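Pentalenene synthase (Streptomyces chartreusis NRRL 3882, PDB 6Q4S) probably cyclises (2E,6E)-farnesyl diphosphate to the bicyclic alcohol 7-epi-alpha-eudesmol, with release of diphosphate and with magnesium as cofactor. Local coordinates at residues A[65-68]-A[69-73]; A[91-94]-A[95-98]; A[102-105]-A[106-109]; A[140-143]-A[144-148]; A[175-178]-A[179-182]. One frame throughout, in Å; residues are numbered along the deposited sequence.

Contact 1: A[65-68]-A[69-73]; sequences DMVV and LMNWF
Helix 63-79 leads directly into the DDXXD motif of this terpene synthase, Asp80 to Asp84, and on it Met66 touches Met70 one turn on. The two thioether chains cross obliquely. Met70 runs extended beyond its CG and brings its CE to 3.8 Å from Met66 CG. Met66 starts with CG anti to the backbone N (chi1 -177°), then bends twice, and its SD also lies close to the same methyl. Val67 and Asn71 lie side by side and point the same way. Val67 CG1 comes to 3.8 Å from Asn71 ND2. The Asn71 amide makes no hydrogen bond to the nearby Val67 carbonyl; its OD1 is bonded to His26 ND1. Leu69 folds back over the preceding turn, with CG 3.4 Å from Asp65 O. Regular i to i+4 bonds hold the backbone. Trp72 N meets Val68 O at 2.9 Å in an almost straight bond (178°), and Leu69 N reaches Asp65 O at the same length. The Asp65 carboxylate forms a salt bridge with Arg192. The helix is buried on several sides. Met66 and Val67 pack on Ala22 of helix 19-32, Met70 on Ala54 of helix 50-57, and Val68 and Leu69 on Tyr129 and Leu130 of helix 118-131. Trp72 leads away from this turn to meet the rings of Trp123 and Trp146.

Contact 2: A[91-94]-A[95-98]; sequences ADRI and AEVA
Ala98 N donates to Ile94 O at 2.8 Å, the shortest hydrogen bond across this turn, and the N-H points well at the oxygen (167°). It is one of four successive i to i+4 bonds in helix 90-103, a helix of the all-alpha terpene synthase fold. The next in length is Val97 N to Arg93 O at 3.0 Å. On the outer side Arg93 and Glu96 form an i to i+3 salt bridge. Arg93 sets out trans to its own N (chi1 -175°) and bends at chi2, which turns its long chain along the helix toward Glu96. Glu96 is extended, and its carboxylate stands nearly perpendicular to the guanidinium. The bond itself is weak. Asp92 forms a salt bridge with Arg114 of the second subunit. Ala91 and Ala95 pack on the same arginine, so these three residues face the dimer contact. Ile94 and Val97 pack inward on Phe79 and Phe83, and the Ile94 side chain is about 6 Å from that of Asp80, a probable magnesium ligand. Glu96 OE1 reaches the guanidinium edge in its plane, 3.0 Å from Arg93 NH1, while Val97 CG2 lies over one face, 3.8 Å from Arg93 NE.

Contact 3: A[102-105]-A[106-109]; sequences IVTP and LRPA
A short backbone bond joins Leu106 N to Val103 O at 2.7 Å. The donor stands above the carbonyl plane, 59° out of it, as fits a tight i to i+3 turn. A second bond of the same spacing, Arg107 N to Thr104 O, is weak at 3.4 Å. A water lies 2.7 Å from Thr104 O and 3.0 Å from Pro108 O. It can donate to either carbonyl, but it has more acceptors near it than protons to give. These bonds lie near the end of helix 90-103, where 3-10 geometry is seen at Thr104 and Pro105 ahead of the loop leading to helix 118-131. Among the charged and polar side chains, Arg107 doubles back over the turn by bends at chi2 and chi3. Its NH2 forms a salt bridge with Glu100 OE1. Its NH1 comes to 3.0 Å from Thr104 OG1, yet the angle is too poor for a hydrogen bond, and that hydroxyl is bonded to Glu100 O. With an alanine in place of Arg107, Glu100 would probably lose its salt-bridge partner and Val103 the flat group that covers its methyl. Packing contacts follow. The Val103 CG2 methyl sits over one face of the guanidinium, 3.6 Å from Arg107 NH2. The Leu106 CD1 methyl lies beside a carbonyl oxygen, 3.8 Å from Ile102 O. Pro105 packs on Trp123 and Trp127, and both Val103 and Arg107 pack on Val151 of the second subunit.

Contact 4: A[140-143]-A[144-148]; sequences TRFA and ASWGR
Phe142 and Trp146 form the tightly packed side of this turn of helix 136-161, in the helical core of the terpene synthase fold. Their side chains lie side by side and point the same way. Phe142 CE1 comes to 3.7 Å from Trp146 CB and 3.9 Å from Trp146 CG. The Phe142 ring and the five-membered ring of Trp146 are close to parallel (23°), but they are slid apart, with centroids 5.5 Å apart, so they hardly overlap. A chi1 near 180° in both residues sends the two rings off in one direction. Trp146 N donates to Phe142 O at 2.9 Å, a nearly straight bond. The indole NE1 is bonded to Leu101 O, which helps hold the ring's rotation. Trp72, Trp123 and His185 also meet the Trp146 ring.

The other side is more polar and partly exposed, and few of its side-chain atoms touch across the turn. Thr140, Arg141 and Arg148 reach past the turn rather than across it. Thr140 OG1 is hydrogen-bonded to Arg148 NH2 of the second subunit, and Arg148 returns the same bond to Thr140 of that subunit. Ser145 N is held by Arg141 O at 3.0 Å. Arg141 forms salt bridges with Glu191 and Asp188, and Ser145 OG takes the other oxygen of the Asp188 carboxylate. Two neighbouring turns thus hold one acid, an arrangement likely to stabilise its negative charge and to tie this helix to helix 183-194.

Contact 5: A[175-178]-A[179-182]; sequences EFRR and RTVG
The Phe176 ring has the methyl of Thr180 over one face and Arg179 at its edge. Thr180 CG2 is 3.6 Å from the ring centroid, 19° off the normal, a CH-pi contact. Arg179 NH1 lies in the ring plane, 3.6 Å from Phe176 CD1, and is held by Glu155. The guanidinium of Arg177 has Val181 CB over one face, 3.7 Å from its NH1. At its edge, in the plane, NH1 donates to Thr180 OG1 at 3.3 Å, and OG1 itself bonds weakly to Arg177 O. Thr180 uses both branches because its chi1 (60°) sets OG1 between the backbone N and the carbonyl carbon, on the Arg177 side, and turns CG2 to Phe176. Its backbone N bonds to Phe176 O at 2.9 Å. Replacing Thr180 by a valine would probably leave Arg177 NH1 without this acceptor. Arg177 NE forms a salt bridge with Asp224, and its side chain is about 4 Å from that of Asn223, a probable magnesium ligand. Gly182, with positive phi, follows as the helix breaks before helix 183-194. An arginine that probably binds substrate, set shortly before a helix break, is consistent with the diphosphate sensor of class I terpene synthases.

The five contacts follow one another along the chain, each local to a helix turn or helix end. Contacts 1 and 4 meet through aromatic rings: Trp72 NE1 is 3.5 Å from Trp146 CZ3, and Trp72 CZ2 is 3.6 Å from Phe142 CZ. Contact 3 packs on contact 4, with Pro105 CB 4.0 Å from Ala143 CB. Contacts 2 and 3 share helix 90-103, their centres 17 Å apart. Contacts 2, 3 and 4 touch the second subunit, and Arg179 of contact 5 packs on Pro108 of that subunit. Contacts 2 and 5 lie nearest the probable metal and substrate sites, by the DDXXD motif and by Asn223. Contacts 4 and 5 do not touch; their nearest atoms are about 5 Å apart.

Contact 1: A[65-68]-A[69-73]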
# COMPACT_ATOMS: atom_id res chain seq x y z
N ASP A 65 11.72 15.31 -15.69
CA ASP A 65 11.14 14.85 -14.41
C ASP A 65 10.50 16.00 -13.64
O ASP A 65 9.49 15.80 -12.97
CB ASP A 65 12.21 14.20 -13.57
CG ASP A 65 12.65 12.85 -14.12
OD1 ASP A 65 11.93 12.24 -14.94
OD2 ASP A 65 13.65 12.32 -13.61
N MET A 66 10.99 17.22 -13.81
CA MET A 66 10.32 18.37 -13.22
C MET A 66 8.95 18.53 -13.81
O MET A 66 7.96 18.81 -13.09
CB MET A 66 11.15 19.66 -13.37
CG MET A 66 10.53 20.88 -12.71
SD MET A 66 10.09 20.73 -10.93
CE MET A 66 11.68 20.46 -10.32
N VAL A 67 8.82 18.28 -15.11
CA VAL A 67 7.50 18.30 -15.73
C VAL A 67 6.50 17.24 -15.09
O VAL A 67 5.39 17.59 -14.78
CB VAL A 67 7.53 18.05 -17.26
CG1 VAL A 67 6.10 18.16 -17.80
CG2 VAL A 67 8.39 19.13 -17.96
N VAL A 68 6.96 16.01 -14.93
CA VAL A 68 6.18 14.91 -14.35
C VAL A 68 5.79 15.32 -12.92
O VAL A 68 4.64 15.16 -12.53
CB VAL A 68 7.04 13.64 -14.35
CG1 VAL A 68 6.40 12.51 -13.50
CG2 VAL A 68 7.24 13.16 -15.77
N LEU A 69 6.73 15.89 -12.17
CA LEU A 69 6.44 16.35 -10.80
C LEU A 69 5.39 17.45 -10.71
O LEU A 69 4.49 17.37 -9.87
CB LEU A 69 7.71 16.65 -10.02
CG LEU A 69 8.60 15.46 -9.73
CD1 LEU A 69 10.03 15.91 -9.54
CD2 LEU A 69 8.14 14.54 -8.57
N MET A 70 5.44 18.44 -11.60
CA MET A 70 4.42 19.44 -11.65
C MET A 70 3.09 18.84 -12.04
O MET A 70 2.03 19.23 -11.51
CB MET A 70 4.74 20.56 -12.62
CG MET A 70 6.04 21.30 -12.25
SD MET A 70 6.36 22.59 -13.48
CE MET A 70 7.68 23.40 -12.56
N ASN A 71 3.11 17.92 -13.00
CA ASN A 71 1.88 17.32 -13.42
C ASN A 71 1.21 16.60 -12.16
O ASN A 71 0.01 16.77 -11.88
CB ASN A 71 2.12 16.34 -14.59
CG ASN A 71 2.58 17.04 -15.87
OD1 ASN A 71 2.40 18.25 -16.07
ND2 ASN A 71 3.04 16.22 -16.81
N TRP A 72 1.97 15.78 -11.51
CA TRP A 72 1.54 15.13 -10.27
C TRP A 72 1.01 16.08 -9.20
O TRP A 72 -0.11 15.94 -8.75
CB TRP A 72 2.70 14.41 -9.70
CG TRP A 72 2.42 13.65 -8.50
CD1 TRP A 72 1.34 12.87 -8.22
CD2 TRP A 72 3.25 13.58 -7.39
NE1 TRP A 72 1.46 12.30 -6.99
CE2 TRP A 72 2.62 12.73 -6.43
CE3 TRP A 72 4.47 14.17 -7.07
CZ2 TRP A 72 3.23 12.40 -5.23
CZ3 TRP A 72 5.04 13.88 -5.89
CH2 TRP A 72 4.44 13.00 -4.97
N PHE A 73 1.81 17.09 -8.87
CA PHE A 73 1.38 18.16 -8.02
C PHE A 73 -0.02 18.65 -8.36
O PHE A 73 -0.80 18.89 -7.48
CB PHE A 73 2.32 19.36 -8.13
CG PHE A 73 3.06 19.70 -6.90
CD1 PHE A 73 2.56 20.64 -6.04
CD2 PHE A 73 4.32 19.17 -6.66
CE1 PHE A 73 3.27 21.00 -4.91
CE2 PHE A 73 5.06 19.57 -5.55
CZ PHE A 73 4.53 20.46 -4.67

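Contact 2: A[91-94]-A[95-98]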
# COMPACT_ATOMS: atom_id res chain seq x y z
N ALA A 91 -19.64 13.46 -2.03
CA ALA A 91 -18.74 12.76 -1.14
C ALA A 91 -18.53 11.26 -1.53
O ALA A 91 -17.39 10.80 -1.54
CB ALA A 91 -19.16 12.92 0.31
N ASP A 92 -19.58 10.58 -2.00
CA ASP A 92 -19.49 9.22 -2.56
C ASP A 92 -18.72 9.15 -3.89
O ASP A 92 -17.96 8.22 -4.12
CB ASP A 92 -20.86 8.57 -2.80
CG ASP A 92 -21.62 8.24 -1.53
OD1 ASP A 92 -21.08 8.28 -0.39
OD2 ASP A 92 -22.82 7.91 -1.69
N ARG A 93 -18.94 10.10 -4.79
CA ARG A 93 -18.16 10.13 -6.01
C ARG A 93 -16.67 10.40 -5.71
O ARG A 93 -15.84 9.76 -6.29
CB ARG A 93 -18.72 11.15 -7.01
CG ARG A 93 -18.01 11.15 -8.36
CD ARG A 93 -17.95 9.78 -9.03
NE ARG A 93 -17.34 9.89 -10.35
CZ ARG A 93 -17.21 8.89 -11.21
NH1 ARG A 93 -17.62 7.67 -10.88
NH2 ARG A 93 -16.64 9.10 -12.40
N ILE A 94 -16.36 11.30 -4.80
CA ILE A 94 -14.98 11.55 -4.38
C ILE A 94 -14.30 10.26 -3.84
O ILE A 94 -13.20 9.92 -4.27
CB ILE A 94 -14.93 12.74 -3.42
CG1 ILE A 94 -15.13 14.05 -4.24
CG2 ILE A 94 -13.61 12.82 -2.62
CD1 ILE A 94 -15.35 15.24 -3.34
N ALA A 95 -14.99 9.51 -2.98
CA ALA A 95 -14.43 8.29 -2.43
C ALA A 95 -14.15 7.32 -3.48
O ALA A 95 -13.15 6.62 -3.41
CB ALA A 95 -15.39 7.64 -1.41
N GLU A 96 -15.08 7.21 -4.44
CA GLU A 96 -14.93 6.35 -5.57
C GLU A 96 -13.67 6.65 -6.43
O GLU A 96 -12.92 5.74 -6.82
CB GLU A 96 -16.22 6.32 -6.41
CG GLU A 96 -16.16 5.45 -7.64
CD GLU A 96 -17.48 5.31 -8.46
OE1 GLU A 96 -18.40 6.21 -8.41
OE2 GLU A 96 -17.55 4.28 -9.20
N VAL A 97 -13.45 7.94 -6.70
CA VAL A 97 -12.34 8.35 -7.51
C VAL A 97 -11.04 8.23 -6.73
O VAL A 97 -10.07 7.72 -7.28
CB VAL A 97 -12.55 9.79 -8.07
CG1 VAL A 97 -11.28 10.25 -8.77
CG2 VAL A 97 -13.75 9.76 -9.02
N ALA A 98 -11.07 8.59 -5.45
CA ALA A 98 -9.89 8.48 -4.61
C ALA A 98 -9.39 7.06 -4.55
O ALA A 98 -8.17 6.83 -4.60
CB ALA A 98 -10.13 8.95 -3.19

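Contact 3: A[102-105]-A[106-109]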
# COMPACT_ATOMS: atom_id res chain seq x y z
N ILE A 102 -5.91 5.27 -5.41
CA ILE A 102 -5.20 4.44 -4.47
C ILE A 102 -4.74 3.13 -5.16
O ILE A 102 -3.62 2.67 -4.92
CB ILE A 102 -6.06 4.10 -3.21
CG1 ILE A 102 -6.22 5.38 -2.39
CG2 ILE A 102 -5.39 3.02 -2.34
CD1 ILE A 102 -7.25 5.30 -1.27
N VAL A 103 -5.56 2.52 -5.99
CA VAL A 103 -5.15 1.21 -6.52
C VAL A 103 -4.21 1.31 -7.70
O VAL A 103 -3.58 0.36 -8.04
CB VAL A 103 -6.34 0.32 -6.86
CG1 VAL A 103 -7.21 0.10 -5.64
CG2 VAL A 103 -7.22 0.88 -7.93
N THR A 104 -4.07 2.49 -8.31
CA THR A 104 -3.25 2.64 -9.54
C THR A 104 -1.82 2.24 -9.25
O THR A 104 -1.22 1.49 -10.04
CB THR A 104 -3.44 4.06 -10.13
OG1 THR A 104 -4.73 4.13 -10.74
CG2 THR A 104 -2.39 4.43 -11.13
N PRO A 105 -1.25 2.64 -8.10
CA PRO A 105 0.09 2.14 -7.83
C PRO A 105 0.14 0.72 -7.36
O PRO A 105 1.22 0.19 -7.19
CB PRO A 105 0.61 3.03 -6.71
CG PRO A 105 -0.26 4.26 -6.77
CD PRO A 105 -1.59 3.76 -7.22
N LEU A 106 -1.02 0.06 -7.24
CA LEU A 106 -1.04 -1.36 -6.85
C LEU A 106 -1.32 -2.30 -8.03
O LEU A 106 -1.76 -3.43 -7.85
CB LEU A 106 -2.10 -1.54 -5.74
CG LEU A 106 -1.72 -0.76 -4.46
CD1 LEU A 106 -2.90 -0.80 -3.49
CD2 LEU A 106 -0.43 -1.28 -3.83
N ARG A 107 -1.09 -1.82 -9.24
CA ARG A 107 -1.36 -2.61 -10.45
C ARG A 107 -0.21 -2.28 -11.47
O ARG A 107 0.46 -1.26 -11.31
CB ARG A 107 -2.79 -2.26 -10.90
CG ARG A 107 -2.95 -1.55 -12.19
CD ARG A 107 -3.96 -0.46 -12.31
NE ARG A 107 -5.31 -0.71 -11.97
CZ ARG A 107 -6.17 0.28 -11.77
NH1 ARG A 107 -5.84 1.57 -11.97
NH2 ARG A 107 -7.39 -0.03 -11.40
N PRO A 108 0.05 -3.14 -12.46
CA PRO A 108 1.22 -2.85 -13.30
C PRO A 108 1.12 -1.48 -14.01
O PRO A 108 0.05 -1.01 -14.34
CB PRO A 108 1.24 -4.02 -14.29
CG PRO A 108 0.69 -5.14 -13.45
CD PRO A 108 -0.48 -4.50 -12.75
N ALA A 109 2.24 -0.84 -14.15
CA ALA A 109 2.29 0.48 -14.76
C ALA A 109 1.76 0.36 -16.18
O ALA A 109 2.03 -0.64 -16.86
CB ALA A 109 3.72 0.94 -14.78
O HOH W 1 -0.72 1.41 -12.68

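Contact 4: A[140-143]-A[144-148]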
# COMPACT_ATOMS: atom_id res chain seq x y z
N THR A 140 6.31 0.23 -3.01
CA THR A 140 5.45 -0.22 -1.88
C THR A 140 5.30 0.86 -0.83
O THR A 140 4.21 1.16 -0.41
CB THR A 140 6.05 -1.45 -1.24
OG1 THR A 140 5.89 -2.54 -2.16
CG2 THR A 140 5.41 -1.79 0.08
N ARG A 141 6.43 1.44 -0.44
CA ARG A 141 6.44 2.54 0.49
C ARG A 141 5.61 3.73 -0.03
O ARG A 141 4.77 4.25 0.72
CB ARG A 141 7.88 2.93 0.84
CG ARG A 141 8.01 4.28 1.56
CD ARG A 141 9.22 4.34 2.48
NE ARG A 141 10.49 4.10 1.79
CZ ARG A 141 11.14 4.94 1.00
NH1 ARG A 141 12.30 4.54 0.41
NH2 ARG A 141 10.67 6.16 0.73
N PHE A 142 5.84 4.16 -1.28
CA PHE A 142 5.09 5.25 -1.90
C PHE A 142 3.59 4.92 -1.91
O PHE A 142 2.72 5.75 -1.55
CB PHE A 142 5.55 5.58 -3.32
CG PHE A 142 4.73 6.70 -3.95
CD1 PHE A 142 3.52 6.45 -4.58
CD2 PHE A 142 5.14 7.99 -3.85
CE1 PHE A 142 2.72 7.49 -5.06
CE2 PHE A 142 4.40 9.04 -4.36
CZ PHE A 142 3.17 8.79 -4.97
N ALA A 143 3.29 3.71 -2.31
CA ALA A 143 1.92 3.32 -2.49
C ALA A 143 1.15 3.38 -1.16
O ALA A 143 -0.00 3.81 -1.09
CB ALA A 143 1.83 1.93 -3.08
N ALA A 144 1.78 2.95 -0.10
CA ALA A 144 1.05 3.02 1.17
C ALA A 144 0.98 4.47 1.65
O ALA A 144 -0.03 4.87 2.13
CB ALA A 144 1.74 2.14 2.20
N SER A 145 2.05 5.26 1.54
CA SER A 145 2.01 6.67 1.94
C SER A 145 0.87 7.45 1.23
O SER A 145 0.05 8.13 1.85
CB SER A 145 3.37 7.36 1.68
OG SER A 145 4.43 6.89 2.47
N TRP A 146 0.82 7.32 -0.09
CA TRP A 146 -0.18 7.94 -0.96
C TRP A 146 -1.59 7.47 -0.60
O TRP A 146 -2.52 8.26 -0.51
CB TRP A 146 0.13 7.52 -2.38
CG TRP A 146 -0.81 7.96 -3.49
CD1 TRP A 146 -1.57 7.13 -4.27
CD2 TRP A 146 -0.99 9.27 -4.05
NE1 TRP A 146 -2.23 7.83 -5.20
CE2 TRP A 146 -1.92 9.14 -5.10
CE3 TRP A 146 -0.51 10.55 -3.72
CZ2 TRP A 146 -2.36 10.22 -5.86
CZ3 TRP A 146 -0.93 11.63 -4.52
CH2 TRP A 146 -1.87 11.45 -5.55
N GLY A 147 -1.71 6.16 -0.42
CA GLY A 147 -2.97 5.57 0.03
C GLY A 147 -3.48 6.08 1.36
O GLY A 147 -4.67 6.42 1.48
N ARG A 148 -2.60 6.15 2.35
CA ARG A 148 -3.00 6.68 3.68
C ARG A 148 -3.49 8.15 3.55
O ARG A 148 -4.52 8.51 4.10
CB ARG A 148 -1.84 6.62 4.68
CG ARG A 148 -1.43 5.21 5.09
CD ARG A 148 -0.36 5.21 6.15
NE ARG A 148 0.07 3.78 6.36
CZ ARG A 148 1.16 3.24 5.90
NH1 ARG A 148 2.08 4.02 5.30
NH2 ARG A 148 1.36 1.92 6.05

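Contact 5: A[175-178]-A[179-182]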
# COMPACT_ATOMS: atom_id res chain seq x y z
N GLU A 175 -3.51 14.76 15.32
CA GLU A 175 -3.35 13.41 14.73
C GLU A 175 -3.88 13.34 13.32
O GLU A 175 -3.20 12.83 12.45
CB GLU A 175 -4.08 12.33 15.55
CG GLU A 175 -3.73 10.90 15.14
CD GLU A 175 -4.30 9.82 16.08
OE1 GLU A 175 -5.00 8.92 15.55
OE2 GLU A 175 -4.05 9.89 17.32
N PHE A 176 -5.10 13.82 13.13
CA PHE A 176 -5.73 13.83 11.81
C PHE A 176 -4.95 14.68 10.72
O PHE A 176 -4.86 14.29 9.51
CB PHE A 176 -7.12 14.38 11.92
CG PHE A 176 -7.96 14.22 10.70
CD1 PHE A 176 -8.22 12.99 10.17
CD2 PHE A 176 -8.54 15.32 10.09
CE1 PHE A 176 -9.03 12.85 9.03
CE2 PHE A 176 -9.37 15.19 8.99
CZ PHE A 176 -9.61 13.96 8.43
N ARG A 177 -4.39 15.79 11.16
CA ARG A 177 -3.80 16.77 10.24
C ARG A 177 -2.48 16.18 9.74
O ARG A 177 -2.10 16.46 8.60
CB ARG A 177 -3.52 18.09 10.89
CG ARG A 177 -2.90 19.16 9.98
CD ARG A 177 -3.89 19.47 8.91
NE ARG A 177 -3.44 20.57 8.12
CZ ARG A 177 -3.30 20.55 6.81
NH1 ARG A 177 -3.55 19.43 6.08
NH2 ARG A 177 -2.83 21.64 6.23
N ARG A 178 -1.81 15.42 10.59
CA ARG A 178 -0.63 14.63 10.17
C ARG A 178 -0.94 13.71 9.00
O ARG A 178 -0.11 13.52 8.10
CB ARG A 178 -0.06 13.84 11.32
CG ARG A 178 1.24 13.10 10.96
CD ARG A 178 1.71 12.22 12.09
NE ARG A 178 2.20 13.04 13.24
CZ ARG A 178 2.55 12.54 14.43
NH1 ARG A 178 2.47 11.24 14.67
NH2 ARG A 178 3.01 13.33 15.39
N ARG A 179 -2.15 13.17 9.00
CA ARG A 179 -2.57 12.29 7.93
C ARG A 179 -2.97 13.05 6.65
O ARG A 179 -2.62 12.64 5.57
CB ARG A 179 -3.70 11.38 8.38
CG ARG A 179 -3.39 10.55 9.67
CD ARG A 179 -4.66 9.88 10.21
NE ARG A 179 -5.36 9.06 9.22
CZ ARG A 179 -6.66 8.88 9.16
NH1 ARG A 179 -7.48 9.50 10.02
NH2 ARG A 179 -7.20 8.19 8.17
N THR A 180 -3.77 14.10 6.78
CA THR A 180 -4.34 14.79 5.65
C THR A 180 -3.30 15.65 4.91
O THR A 180 -3.52 16.03 3.76
CB THR A 180 -5.54 15.73 6.05
OG1 THR A 180 -5.11 16.71 6.99
CG2 THR A 180 -6.70 14.91 6.70
N VAL A 181 -2.22 16.02 5.57
CA VAL A 181 -1.27 16.95 4.93
C VAL A 181 -0.46 16.26 3.79
O VAL A 181 -0.04 16.94 2.89
CB VAL A 181 -0.35 17.62 5.93
CG1 VAL A 181 0.68 16.68 6.47
CG2 VAL A 181 0.35 18.83 5.34
N GLY A 182 -0.30 14.94 3.84
CA GLY A 182 0.19 14.22 2.63
C GLY A 182 1.70 14.39 2.35
O GLY A 182 2.17 14.37 1.17